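Local coordinates for protein IscA (Thermosynechococcus elongatus, PDB 1X0G) that binds a [2Fe-2S] cluster and probably serves as a scaffold on which iron-sulfur clusters are assembled for delivery to other proteins, at residues Leu28-Gln33 and Ile64-Glu69. Sequence-based numbering, arbitrary orientation.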
loop_
_atom_site.group_PDB
_atom_site.type_symbol
_atom_site.label_atom_id
_atom_site.label_comp_id
_atom_site.label_asym_id
_atom_site.label_seq_id
_atom_site.Cartn_x
_atom_site.Cartn_y
_atom_site.Cartn_z
ATOM N N LEU C 28 -17.557 -19.206 -4.178
ATOM C CA LEU C 28 -16.279 -18.674 -4.489
ATOM C C LEU C 28 -16.328 -17.228 -4.241
ATOM O O LEU C 28 -17.120 -16.520 -4.838
ATOM C CB LEU C 28 -15.986 -18.814 -5.963
ATOM C CG LEU C 28 -14.681 -18.161 -6.433
ATOM C CD1 LEU C 28 -13.545 -18.892 -5.763
ATOM C CD2 LEU C 28 -14.508 -18.265 -7.981
ATOM N N ARG C 29 -15.441 -16.771 -3.393
ATOM C CA ARG C 29 -15.473 -15.398 -3.012
ATOM C C ARG C 29 -14.260 -14.778 -3.591
ATOM O O ARG C 29 -13.154 -15.306 -3.439
ATOM C CB ARG C 29 -15.509 -15.280 -1.522
ATOM C CG ARG C 29 -15.363 -13.887 -1.055
ATOM C CD ARG C 29 -15.822 -13.778 0.362
ATOM N NE ARG C 29 -16.370 -12.451 0.634
ATOM C CZ ARG C 29 -15.603 -11.392 0.861
ATOM N NH1 ARG C 29 -14.270 -11.570 0.828
ATOM N NH2 ARG C 29 -16.142 -10.177 1.076
ATOM N N ILE C 30 -14.488 -13.720 -4.364
ATOM C CA ILE C 30 -13.437 -12.940 -4.994
ATOM C C ILE C 30 -13.324 -11.543 -4.365
ATOM O O ILE C 30 -14.334 -10.841 -4.018
ATOM C CB ILE C 30 -13.699 -12.780 -6.447
ATOM C CG1 ILE C 30 -13.922 -14.110 -7.078
ATOM C CG2 ILE C 30 -12.442 -12.300 -7.222
ATOM C CD1 ILE C 30 -14.096 -13.899 -8.580
ATOM N N GLN C 31 -12.073 -11.167 -4.139
ATOM C CA GLN C 31 -11.790 -9.815 -3.649
ATOM C C GLN C 31 -10.393 -9.467 -4.190
ATOM O O GLN C 31 -9.816 -10.331 -4.899
ATOM C CB GLN C 31 -11.934 -9.754 -2.148
ATOM C CG GLN C 31 -10.765 -10.160 -1.355
ATOM C CD GLN C 31 -11.030 -10.064 0.133
ATOM O OE1 GLN C 31 -12.033 -9.483 0.560
ATOM N NE2 GLN C 31 -10.167 -10.660 0.936
ATOM N N VAL C 32 -9.859 -8.270 -3.895
ATOM C CA VAL C 32 -8.487 -7.920 -4.265
ATOM C C VAL C 32 -7.667 -7.597 -3.069
ATOM O O VAL C 32 -8.188 -7.393 -2.022
ATOM C CB VAL C 32 -8.437 -6.644 -5.146
ATOM C CG1 VAL C 32 -9.191 -6.824 -6.367
ATOM C CG2 VAL C 32 -8.958 -5.429 -4.392
ATOM N N GLN C 33 -6.369 -7.435 -3.235
ATOM C CA GLN C 33 -5.473 -7.158 -2.110
ATOM C C GLN C 33 -4.359 -6.336 -2.707
ATOM O O GLN C 33 -3.966 -6.643 -3.793
ATOM C CB GLN C 33 -4.841 -8.442 -1.810
ATOM C CG GLN C 33 -4.743 -8.772 -0.410
ATOM C CD GLN C 33 -3.352 -9.452 -0.140
ATOM O OE1 GLN C 33 -2.942 -10.394 -0.918
ATOM N NE2 GLN C 33 -2.604 -8.972 0.949
ATOM N N ILE C 64 -21.042 -17.065 -6.833
ATOM C CA ILE C 64 -19.857 -16.290 -6.951
ATOM C C ILE C 64 -20.029 -14.979 -6.270
ATOM O O ILE C 64 -20.902 -14.196 -6.628
ATOM C CB ILE C 64 -19.484 -16.097 -8.372
ATOM C CG1 ILE C 64 -18.863 -17.382 -8.924
ATOM C CG2 ILE C 64 -18.397 -15.059 -8.454
ATOM C CD1 ILE C 64 -19.832 -18.381 -9.500
ATOM N N ALA C 65 -19.183 -14.748 -5.267
ATOM C CA ALA C 65 -19.345 -13.607 -4.366
ATOM C C ALA C 65 -18.220 -12.589 -4.581
ATOM O O ALA C 65 -17.031 -12.907 -4.375
ATOM C CB ALA C 65 -19.337 -14.091 -2.998
ATOM N N ILE C 66 -18.579 -11.380 -5.001
ATOM C CA ILE C 66 -17.593 -10.345 -5.187
ATOM C C ILE C 66 -17.647 -9.385 -4.011
ATOM O O ILE C 66 -18.727 -8.871 -3.673
ATOM C CB ILE C 66 -17.926 -9.558 -6.469
ATOM C CG1 ILE C 66 -18.169 -10.496 -7.665
ATOM C CG2 ILE C 66 -16.809 -8.520 -6.819
ATOM C CD1 ILE C 66 -16.919 -11.219 -8.144
ATOM N N ALA C 67 -16.512 -9.121 -3.370
ATOM C CA ALA C 67 -16.481 -8.151 -2.252
ATOM C C ALA C 67 -16.911 -6.782 -2.725
ATOM O O ALA C 67 -16.349 -6.262 -3.665
ATOM C CB ALA C 67 -15.119 -8.044 -1.776
ATOM N N ALA C 68 -17.882 -6.177 -2.074
ATOM C CA ALA C 68 -18.525 -4.934 -2.572
ATOM C C ALA C 68 -17.601 -3.749 -2.828
ATOM O O ALA C 68 -17.825 -2.969 -3.756
ATOM C CB ALA C 68 -19.677 -4.522 -1.689
ATOM N N GLU C 69 -16.553 -3.617 -2.047
ATOM C CA GLU C 69 -15.660 -2.488 -2.277
ATOM C C GLU C 69 -14.801 -2.684 -3.509
ATOM O O GLU C 69 -14.234 -1.761 -4.064
ATOM C CB GLU C 69 -14.844 -2.106 -1.023
ATOM C CG GLU C 69 -15.007 -3.052 0.214
ATOM C CD GLU C 69 -14.327 -4.440 -0.043
ATOM O OE1 GLU C 69 -14.861 -5.480 0.439
ATOM O OE2 GLU C 69 -13.280 -4.450 -0.748
HETATM O O HOH W 1 -11.507 -6.449 -1.748
#
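Strands 28-33 and 64-66 run parallel, their axes 22° apart, and three backbone hydrogen bonds join them: A65 N to L28 O, I30 N to A65 O and A67 N to I30 O at 2.8 Å. I30 is thus bonded through both its N and its O. After A67 the second segment turns away from the sheet, and a water bridges the two chains, accepting from V32 N and donating to E69 OE2. L28, I30, I64 and I66 share one face of the sheet. On it I30 and I66 run alongside each other, their CD1 atoms 3.9 Å apart, and L74 of helix 71-74 packs on both. The pairing of 27-34 with 62-66 is the one parallel pairing in the larger mixed sheet of this HesB/IscA-family chain. On the opposite face R29 leaves with CG anti to its backbone N (chi1 172°) and runs extended to NE, which forms a salt bridge with D54. Its NH1 donates to Q31 OE1 within the guanidinium plane but from above the amide carbonyl, while NH2 sits 3.7 Å from A67 CB. An alanine here would remove the guanidinium and would probably cost D54 its salt bridge to this side chain and leave the Q31 amide less firmly held. Q31 CB meets A67 CB at 3.6 Å.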